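Local atomic coordinates of glycosyl hydrolase, family 38 (Enterococcus faecalis, PDB entry 5KBP), a protein that is probably an alpha-mannosidase of glycoside hydrolase family 38, hydrolysing alpha-linked mannose residues from carbohydrates. Residues A[318-321]-A[322-326]; A[91-95]-A[96-100]. One frame throughout, in Å; residues are numbered along the deposited sequence.

Contact 1: A[318-321]-A[322-326]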
loop_
_atom_site.group_PDB
_atom_site.type_symbol
_atom_site.label_atom_id
_atom_site.label_comp_id
_atom_site.label_asym_id
_atom_site.label_seq_id
_atom_site.Cartn_x
_atom_site.Cartn_y
_atom_site.Cartn_z
ATOM N N GLU A 318 4.725 10.379 18.443
ATOM C CA GLU A 318 4.702 11.495 19.385
ATOM C C GLU A 318 5.281 11.104 20.739
ATOM O O GLU A 318 6.006 11.891 21.360
ATOM C CB GLU A 318 3.271 12.007 19.558
ATOM C CG GLU A 318 2.551 12.327 18.263
ATOM C CD GLU A 318 1.048 12.401 18.443
ATOM O OE1 GLU A 318 0.585 12.324 19.600
ATOM O OE2 GLU A 318 0.330 12.527 17.429
ATOM N N ASN A 319 4.975 9.898 21.213
ATOM C CA ASN A 319 5.237 9.521 22.594
ATOM C C ASN A 319 6.291 8.432 22.743
ATOM O O ASN A 319 6.600 8.046 23.875
ATOM C CB ASN A 319 3.931 9.075 23.259
ATOM C CG ASN A 319 2.808 10.075 23.059
ATOM O OD1 ASN A 319 1.854 9.816 22.328
ATOM N ND2 ASN A 319 2.921 11.228 23.707
ATOM N N ILE A 320 6.851 7.928 21.645
ATOM C CA ILE A 320 7.889 6.905 21.724
ATOM C C ILE A 320 9.132 7.373 20.978
ATOM O O ILE A 320 10.166 7.663 21.590
ATOM C CB ILE A 320 7.399 5.557 21.165
ATOM C CG1 ILE A 320 6.077 5.143 21.813
ATOM C CG2 ILE A 320 8.452 4.484 21.389
ATOM C CD1 ILE A 320 6.178 4.880 23.294
ATOM N N ALA A 321 9.031 7.455 19.648
ATOM C CA ALA A 321 10.207 7.700 18.816
ATOM C C ALA A 321 10.813 9.072 19.088
ATOM O O ALA A 321 12.019 9.193 19.329
ATOM C CB ALA A 321 9.841 7.554 17.339
ATOM N N GLU A 322 9.991 10.121 19.045
ATOM C CA GLU A 322 10.515 11.473 19.236
ATOM C C GLU A 322 11.106 11.696 20.622
ATOM O O GLU A 322 12.215 12.254 20.707
ATOM C CB GLU A 322 9.422 12.500 18.917
ATOM C CG GLU A 322 9.118 12.644 17.435
ATOM C CD GLU A 322 8.130 13.756 17.147
ATOM O OE1 GLU A 322 7.548 14.299 18.108
ATOM O OE2 GLU A 322 7.939 14.090 15.958
ATOM N N PRO A 323 10.453 11.317 21.732
ATOM C CA PRO A 323 11.106 11.515 23.040
ATOM C C PRO A 323 12.400 10.734 23.190
ATOM O O PRO A 323 13.369 11.249 23.763
ATOM C CB PRO A 323 10.037 11.045 24.038
ATOM C CG PRO A 323 8.748 11.183 23.306
ATOM C CD PRO A 323 9.070 10.831 21.888
ATOM N N LEU A 324 12.445 9.498 22.688
ATOM C CA LEU A 324 13.678 8.719 22.759
ATOM C C LEU A 324 14.769 9.333 21.891
ATOM O O LEU A 324 15.934 9.400 22.302
ATOM C CB LEU A 324 13.411 7.272 22.344
ATOM C CG LEU A 324 12.657 6.401 23.350
ATOM C CD1 LEU A 324 12.291 5.060 22.728
ATOM C CD2 LEU A 324 13.480 6.204 24.612
ATOM N N ALA A 325 14.412 9.792 20.688
ATOM C CA ALA A 325 15.396 10.433 19.824
ATOM C C ALA A 325 15.850 11.772 20.388
ATOM O O ALA A 325 17.006 12.164 20.191
ATOM C CB ALA A 325 14.827 10.612 18.417
ATOM N N ALA A 326 14.962 12.486 21.085
ATOM C CA ALA A 326 15.357 13.744 21.708
ATOM C C ALA A 326 16.376 13.510 22.818
ATOM O O ALA A 326 17.301 14.309 23.000
ATOM C CB ALA A 326 14.129 14.475 22.248
HETATM O O HOH W 1 6.691 14.235 20.711
#

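Contact 2: A[91-95]-A[96-100]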
loop_
_atom_site.group_PDB
_atom_site.type_symbol
_atom_site.label_atom_id
_atom_site.label_comp_id
_atom_site.label_asym_id
_atom_site.label_seq_id
_atom_site.Cartn_x
_atom_site.Cartn_y
_atom_site.Cartn_z
ATOM N N ILE A 91 -2.217 18.949 4.560
ATOM C CA ILE A 91 -3.425 18.306 4.062
ATOM C C ILE A 91 -4.622 18.933 4.766
ATOM O O ILE A 91 -4.486 19.630 5.774
ATOM C CB ILE A 91 -3.408 16.775 4.274
ATOM C CG1 ILE A 91 -2.943 16.428 5.693
ATOM C CG2 ILE A 91 -2.518 16.101 3.244
ATOM C CD1 ILE A 91 -4.064 16.270 6.699
ATOM N N LEU A 92 -5.806 18.680 4.215
ATOM C CA LEU A 92 -7.062 19.095 4.832
ATOM C C LEU A 92 -7.591 17.923 5.650
ATOM O O LEU A 92 -8.086 16.941 5.090
ATOM C CB LEU A 92 -8.072 19.532 3.775
ATOM C CG LEU A 92 -7.669 20.693 2.867
ATOM C CD1 LEU A 92 -8.866 21.156 2.046
ATOM C CD2 LEU A 92 -7.077 21.839 3.675
ATOM N N GLN A 93 -7.490 18.027 6.969
ATOM C CA GLN A 93 -7.729 16.904 7.859
ATOM C C GLN A 93 -9.143 16.928 8.426
ATOM O O GLN A 93 -9.896 17.891 8.269
ATOM C CB GLN A 93 -6.718 16.909 9.011
ATOM C CG GLN A 93 -7.062 17.881 10.138
ATOM C CD GLN A 93 -6.722 19.324 9.812
ATOM O OE1 GLN A 93 -6.474 19.674 8.658
ATOM N NE2 GLN A 93 -6.704 20.170 10.836
ATOM N N ASP A 94 -9.495 15.833 9.096
ATOM C CA ASP A 94 -10.620 15.815 10.016
ATOM C C ASP A 94 -10.117 16.241 11.388
ATOM O O ASP A 94 -9.118 15.706 11.881
ATOM C CB ASP A 94 -11.259 14.430 10.087
ATOM C CG ASP A 94 -12.452 14.389 11.026
ATOM O OD1 ASP A 94 -12.245 14.226 12.247
ATOM O OD2 ASP A 94 -13.595 14.529 10.544
ATOM N N ASP A 95 -10.807 17.204 12.000
ATOM C CA ASP A 95 -10.300 17.811 13.227
ATOM C C ASP A 95 -10.275 16.815 14.381
ATOM O O ASP A 95 -9.238 16.623 15.025
ATOM C CB ASP A 95 -11.138 19.037 13.589
ATOM C CG ASP A 95 -10.679 20.290 12.867
ATOM O OD1 ASP A 95 -9.557 20.277 12.317
ATOM O OD2 ASP A 95 -11.431 21.287 12.856
ATOM N N PHE A 96 -11.406 16.163 14.651
ATOM C CA PHE A 96 -11.540 15.369 15.866
ATOM C C PHE A 96 -10.921 13.981 15.763
ATOM O O PHE A 96 -10.601 13.388 16.799
ATOM C CB PHE A 96 -13.018 15.237 16.243
ATOM C CG PHE A 96 -13.663 16.535 16.636
ATOM C CD1 PHE A 96 -13.367 17.130 17.852
ATOM C CD2 PHE A 96 -14.571 17.158 15.794
ATOM C CE1 PHE A 96 -13.958 18.324 18.219
ATOM C CE2 PHE A 96 -15.168 18.353 16.156
ATOM C CZ PHE A 96 -14.860 18.935 17.371
ATOM N N LEU A 97 -10.741 13.448 14.557
ATOM C CA LEU A 97 -10.312 12.064 14.398
ATOM C C LEU A 97 -8.799 11.894 14.323
ATOM O O LEU A 97 -8.329 10.760 14.185
ATOM C CB LEU A 97 -10.963 11.448 13.156
ATOM C CG LEU A 97 -12.449 11.128 13.317
ATOM C CD1 LEU A 97 -12.997 10.457 12.070
ATOM C CD2 LEU A 97 -12.658 10.251 14.539
ATOM N N ILE A 98 -8.026 12.974 14.408
ATOM C CA ILE A 98 -6.575 12.870 14.482
ATOM C C ILE A 98 -6.112 13.481 15.798
ATOM O O ILE A 98 -6.810 14.287 16.419
ATOM C CB ILE A 98 -5.865 13.537 13.286
ATOM C CG1 ILE A 98 -5.982 15.058 13.359
ATOM C CG2 ILE A 98 -6.439 13.022 11.977
ATOM C CD1 ILE A 98 -5.186 15.769 12.286
ATOM N N SER A 99 -4.916 13.082 16.220
ATOM C CA SER A 99 -4.411 13.477 17.528
ATOM C C SER A 99 -4.169 14.982 17.591
ATOM O O SER A 99 -4.136 15.682 16.574
ATOM C CB SER A 99 -3.119 12.727 17.857
ATOM O OG SER A 99 -2.076 13.090 16.969
ATOM N N SER A 100 -4.001 15.474 18.820
ATOM C CA SER A 100 -3.730 16.892 19.030
ATOM C C SER A 100 -2.445 17.314 18.331
ATOM O O SER A 100 -2.401 18.350 17.656
ATOM C CB SER A 100 -3.650 17.190 20.528
ATOM O OG SER A 100 -4.875 16.896 21.175
#

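Contact 1: A[318-321]-A[322-326]
The Pro-323 ring lies against the preceding helical turn, its CD 3.3 Å from Glu-318 O and its CG 3.7 Å from Asn-319 C. Without an N-H, Pro-323 cannot complete the usual bond to Asn-319 O, and that oxygen instead accepts a hydrogen bond from Thr-411 OG1. Regular bonding resumes one residue later. Leu-324 N donates to Ile-320 O at 3.1 Å. Ala-325 N follows with a bond of 2.8 Å to Ala-321 O. On one flank Ile-320 and Leu-324 run side by side in the same direction, CG2 of the former meeting CD1 of the latter at 4.1 Å; both then pack on helix 362-393. On another flank Glu-322, with CG anti to its carbonyl carbon (chi1 -73°) and the chain extended beyond, carries OE1 to a water 2.7 Å away that also contacts Glu-318 O. Its OE2 holds a salt bridge to Arg-105 and a hydrogen bond from Trp-344, so the buried carboxylate is gripped at both oxygens. A wider pi-type turn at 318-321 followed by the missing proline bond makes this a proline kink within helix 304-332 of the alpha-mannosidase middle domain.

Contact 2: A[91-95]-A[96-100]
Phe-96 begins the turn beside Asp-94, its CB 4.2 Å from Asp-94 OD1, while its ring meets that of His-714, the planes about 20° apart. Leu-97 carries the polar part of the contact: its backbone N donates to Asp-94 OD1 at 2.9 Å, and the oxygen is met nearly in line with its own C-O bond. The N-H...O angle is 140°, so the hydrogen points off the line to the oxygen. CG of Asp-94 stands anti to the backbone N (chi1 -179°), which swings the carboxylate forward over the next residues. The Leu-97 side chain lies obliquely across that carboxylate, with CB only 3.2 Å from Asp-94 OD1, and both side chains also rest on Ile-356 of helix 353-356. The Ile-98 side chain reaches back to Asp-94 and Gln-93. Its CG1 sits 3.5 Å from Asp-94 O, and CD1 packs against the aliphatic part of Gln-93, 3.5 Å from its CG, the two side chains crossing at about a right angle. The amide end of Gln-93 continues past this contact to bond Asn-103. Ser-99 then takes the N-cap position of helix 100-117. An aspartate oxygen accepting from the backbone N three residues on thus braces a turn in the loop leading into that helix, giving OD1 a backbone partner and helping to orient the buried carboxylate, while Ile-98 adds an aliphatic contact.

How the contacts relate
Contact 2 comes first along the chain, in the loop between strand 84-85 and helix 100-117 in the GH38 N-terminal domain; contact 1 follows more than 200 residues later on helix 304-332, in the alpha-mannosidase middle domain. Their centres are about 21 Å apart, yet they touch directly: Glu-318 OE2 lies 2.5 Å from Ser-99 OG, a probable hydrogen bond. The serine at the N-cap of helix 100-117 is therefore also joined to contact 1, and Arg-105 on that same helix is a second link to it. Gln-314, earlier on helix 304-332, accepts a hydrogen bond from Ser-99 N. Together these polar bonds fasten the start of helix 100-117 to helix 304-332, joining the N-terminal and middle domains.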